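Local structure of CurH (Lyngbya majuscula, 3KG7) at residues C[79-82]-C[83-86]; C[267-270]-C[271-275]. The protein probably removes water from beta-hydroxyacyl chains carried on acyl carrier protein, as the dehydratase domain of the CurH module in curacin polyketide biosynthesis. All blocks are in the same frame, centred on the assembly; numbering follows the deposited sequence.

Contact 1 (C[79-82]-C[83-86])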
loop_
_atom_site.group_PDB
_atom_site.type_symbol
_atom_site.label_atom_id
_atom_site.label_comp_id
_atom_site.label_asym_id
_atom_site.label_seq_id
_atom_site.Cartn_x
_atom_site.Cartn_y
_atom_site.Cartn_z
ATOM N N LEU C 79 3.029 12.029 20.854
ATOM C CA LEU C 79 2.966 10.771 21.574
ATOM C C LEU C 79 2.621 11.080 23.018
ATOM O O LEU C 79 3.490 11.445 23.815
ATOM C CB LEU C 79 4.288 10.014 21.444
ATOM C CG LEU C 79 4.751 9.827 19.991
ATOM C CD1 LEU C 79 6.073 9.087 19.928
ATOM C CD2 LEU C 79 3.701 9.105 19.150
ATOM N N ALA C 80 1.331 10.969 23.329
ATOM C CA ALA C 80 0.812 11.321 24.650
ATOM C C ALA C 80 1.500 10.506 25.731
ATOM O O ALA C 80 2.143 11.056 26.619
ATOM C CB ALA C 80 -0.697 11.120 24.703
ATOM N N GLU C 81 1.385 9.188 25.622
ATOM C CA GLU C 81 1.953 8.274 26.597
ATOM C C GLU C 81 3.249 7.631 26.122
ATOM O O GLU C 81 3.531 7.583 24.928
ATOM C CB GLU C 81 0.916 7.222 26.971
ATOM C CG GLU C 81 -0.134 7.780 27.903
ATOM C CD GLU C 81 -1.538 7.483 27.443
ATOM O OE1 GLU C 81 -1.842 6.299 27.184
ATOM O OE2 GLU C 81 -2.339 8.440 27.349
ATOM N N SER C 82 4.029 7.142 27.083
ATOM C CA SER C 82 5.319 6.509 26.825
ATOM C C SER C 82 5.238 5.387 25.791
ATOM O O SER C 82 6.200 5.146 25.063
ATOM C CB SER C 82 5.912 5.968 28.131
ATOM O OG SER C 82 5.021 5.061 28.768
ATOM N N ASN C 83 4.089 4.717 25.733
ATOM C CA ASN C 83 3.892 3.548 24.866
ATOM C C ASN C 83 2.978 3.786 23.656
ATOM O O ASN C 83 2.634 2.846 22.934
ATOM C CB ASN C 83 3.368 2.364 25.688
ATOM C CG ASN C 83 2.273 2.767 26.656
ATOM O OD1 ASN C 83 1.239 3.315 26.262
ATOM N ND2 ASN C 83 2.505 2.510 27.938
ATOM N N THR C 84 2.592 5.042 23.444
ATOM C CA THR C 84 1.751 5.414 22.312
ATOM C C THR C 84 2.414 5.045 20.990
ATOM O O THR C 84 3.583 5.366 20.766
ATOM C CB THR C 84 1.417 6.915 22.330
ATOM O OG1 THR C 84 0.664 7.213 23.516
ATOM C CG2 THR C 84 0.607 7.306 21.097
ATOM N N THR C 85 1.657 4.345 20.146
ATOM C CA THR C 85 2.063 3.982 18.792
ATOM C C THR C 85 1.107 4.641 17.828
ATOM O O THR C 85 -0.100 4.532 17.979
ATOM C CB THR C 85 2.009 2.443 18.570
ATOM O OG1 THR C 85 3.086 1.820 19.274
ATOM C CG2 THR C 85 2.109 2.068 17.083
ATOM N N ARG C 86 1.658 5.327 16.840
ATOM C CA ARG C 86 0.864 5.904 15.770
ATOM C C ARG C 86 1.219 5.270 14.437
ATOM O O ARG C 86 2.363 5.325 13.993
ATOM C CB ARG C 86 1.035 7.427 15.726
ATOM C CG ARG C 86 0.459 8.104 16.946
ATOM C CD ARG C 86 -0.124 9.440 16.608
ATOM N NE ARG C 86 -1.516 9.513 17.027
ATOM C CZ ARG C 86 -2.546 9.572 16.197
ATOM N NH1 ARG C 86 -2.364 9.596 14.884
ATOM N NH2 ARG C 86 -3.766 9.622 16.686
#

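Contact 2 (C[267-270]-C[271-275])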
loop_
_atom_site.group_PDB
_atom_site.type_symbol
_atom_site.label_atom_id
_atom_site.label_comp_id
_atom_site.label_asym_id
_atom_site.label_seq_id
_atom_site.Cartn_x
_atom_site.Cartn_y
_atom_site.Cartn_z
ATOM N N LEU C 267 21.520 26.870 3.814
ATOM C CA LEU C 267 22.381 25.797 4.300
ATOM C C LEU C 267 23.738 25.883 3.612
ATOM O O LEU C 267 23.823 25.834 2.381
ATOM C CB LEU C 267 21.737 24.425 4.078
ATOM C CG LEU C 267 20.646 23.968 5.053
ATOM C CD1 LEU C 267 19.319 24.684 4.815
ATOM C CD2 LEU C 267 20.467 22.452 4.955
ATOM N N LEU C 268 24.789 26.037 4.416
ATOM C CA LEU C 268 26.159 26.185 3.921
ATOM C C LEU C 268 27.032 25.047 4.427
ATOM O O LEU C 268 26.971 24.701 5.607
ATOM C CB LEU C 268 26.758 27.510 4.392
ATOM C CG LEU C 268 26.057 28.840 4.100
ATOM C CD1 LEU C 268 26.431 29.845 5.160
ATOM C CD2 LEU C 268 26.409 29.371 2.721
ATOM N N ASP C 269 27.852 24.475 3.542
ATOM C CA ASP C 269 28.754 23.374 3.924
ATOM C C ASP C 269 29.991 23.845 4.720
ATOM O O ASP C 269 30.061 25.005 5.151
ATOM C CB ASP C 269 29.136 22.493 2.710
ATOM C CG ASP C 269 29.924 23.247 1.624
ATOM O OD1 ASP C 269 29.820 22.846 0.444
ATOM O OD2 ASP C 269 30.657 24.211 1.929
ATOM N N GLU C 270 30.949 22.934 4.911
ATOM C CA GLU C 270 32.184 23.193 5.671
ATOM C C GLU C 270 32.987 24.388 5.142
ATOM O O GLU C 270 33.572 25.146 5.925
ATOM C CB GLU C 270 33.073 21.937 5.679
ATOM C CG GLU C 270 34.164 21.910 6.771
ATOM C CD GLU C 270 33.685 21.332 8.106
ATOM O OE1 GLU C 270 32.842 20.402 8.091
ATOM O OE2 GLU C 270 34.161 21.795 9.171
ATOM N N THR C 271 33.016 24.535 3.817
ATOM C CA THR C 271 33.763 25.614 3.153
ATOM C C THR C 271 32.993 26.934 3.184
ATOM O O THR C 271 33.586 28.009 3.114
ATOM C CB THR C 271 34.136 25.246 1.685
ATOM O OG1 THR C 271 35.006 24.108 1.680
ATOM C CG2 THR C 271 34.846 26.397 0.976
ATOM N N GLY C 272 31.674 26.847 3.310
ATOM C CA GLY C 272 30.819 28.026 3.276
ATOM C C GLY C 272 30.025 28.106 1.984
ATOM O O GLY C 272 29.395 29.126 1.705
ATOM N N GLN C 273 30.062 27.031 1.196
ATOM C CA GLN C 273 29.272 26.925 -0.030
ATOM C C GLN C 273 27.845 26.500 0.250
ATOM O O GLN C 273 27.615 25.563 1.014
ATOM C CB GLN C 273 29.914 25.940 -0.998
ATOM C CG GLN C 273 31.039 26.561 -1.806
ATOM C CD GLN C 273 31.745 25.566 -2.694
ATOM O OE1 GLN C 273 31.334 24.402 -2.799
ATOM N NE2 GLN C 273 32.821 26.013 -3.340
ATOM N N ALA C 274 26.889 27.190 -0.370
ATOM C CA ALA C 274 25.474 26.857 -0.209
ATOM C C ALA C 274 25.150 25.533 -0.904
ATOM O O ALA C 274 25.677 25.245 -1.975
ATOM C CB ALA C 274 24.591 27.981 -0.741
ATOM N N PHE C 275 24.305 24.723 -0.277
ATOM C CA PHE C 275 23.904 23.438 -0.854
ATOM C C PHE C 275 22.428 23.117 -0.594
ATOM O O PHE C 275 21.919 22.087 -1.037
ATOM C CB PHE C 275 24.826 22.310 -0.367
ATOM C CG PHE C 275 24.670 21.980 1.089
ATOM C CD1 PHE C 275 25.157 22.845 2.073
ATOM C CD2 PHE C 275 24.040 20.803 1.479
ATOM C CE1 PHE C 275 25.011 22.550 3.420
ATOM C CE2 PHE C 275 23.887 20.496 2.829
ATOM C CZ PHE C 275 24.377 21.372 3.803
#

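Contact 1 (C[79-82]-C[83-86])
Thr84 reaches back over the turn and holds Glu81 at two backbone points. Its side chain has OG1 beside its own backbone N and anti to the carbonyl carbon (chi1 -63°). The hydroxyl is thereby turned to the chain three residues earlier. There OG1 accepts a hydrogen bond from Glu81 N at 3.0 Å, with a moderately bent N-H...O angle of 147°. The backbone N of Thr84 in turn donates to Glu81 O at 3.1 Å. Both peptide groups flanking the CA of Glu81 are thus tied to one residue. The backbone bond closes a type I beta turn, Glu81 to Thr84, with Ser82 and Asn83 at its two corners. The turn belongs to the loop that leads from strand 66-73 into strand 86-92 of the double hotdog fold. The side chains of Glu81, Ser82 and Asn83 lie on the exposed part of the turn. The other branch of Thr84, CG2, is anti to the backbone N and points to Leu79. It meets Leu79 CD2 at 4.1 Å, the two side chains crossing at a slant. The same Leu79 CD2 lies 4.0 Å from Arg86 CG. Leu79 and Arg86 run past each other in opposite directions, and the arginine meets the leucine through its CG. Its guanidinium group turns to a partner outside the loop, NH1 being hydrogen-bonded to Ser107 OG.

Contact 2 (C[267-270]-C[271-275])
Asp269 and Phe275 both have CG set between the backbone N and the carbonyl carbon (chi1 63° and 69°). Asp269 thereby folds over the turn and Phe275 over the first arm of the hairpin. For Asp269 this puts OD2 among the backbone N-H groups of the turn. Gln273 N donates to OD2 at 3.0 Å, from above the carboxylate plane. Thr271 N (3.0 Å) and Gly272 N (3.1 Å) add weak bonds to the same oxygen. Gly272 N also makes a weak bond to Asp269 O. Asp269 N donates to Gln273 O at 2.8 Å, nearly straight at 170°. Glu270 and Thr271 have the backbone angles of a type I turn, and Gly272 follows with positive phi. This is a 3:5 hairpin, a type I turn with a G1 bulge. An alanine in place of Asp269 would probably leave the N-H groups of Thr271 and Gln273 without their carboxylate partner, and cost Gly272 N one of its two weak bonds. Beyond the turn, Leu268 and Ala274 form a non-hydrogen-bonded antiparallel pair, with both side chains on one face of the sheet. Phe275 N then donates to Leu267 O at 2.9 Å, the next hydrogen bond along the hairpin. The Phe275 ring lies back across the first arm. Leu267 CB sits over one ring face in a CH-pi contact, 4.2 Å from the ring centroid. The edge of the ring is turned to Leu268 C, 3.4 Å from CE1. The hairpin joins strands 260-268 and 274-286. Strand 243-255 flanks the first arm, where Leu268 packs on Tyr247, and strand 225-236 flanks the second, where Phe275 touches Leu236.

In the fold
From the N terminus the chain runs through several strands and helix 52-62 to strand 66-73, then reaches contact 1, a tight turn in the loop before strand 86-92. Much later, strand 260-268 leads to contact 2, which closes the hairpin to strand 274-286. Contact 1 belongs to the N-terminal hotdog half, contact 2 to the C-terminal one. The two follow in series and neither nest nor cross. The centres of contact 1 and contact 2 are about 37 Å apart, on opposite sides of the chain's centre, and they do not touch. Contact 1 lies in the connection from strand 66-73 to strand 86-92, and contact 2 ties strand 260-268 to strand 274-286.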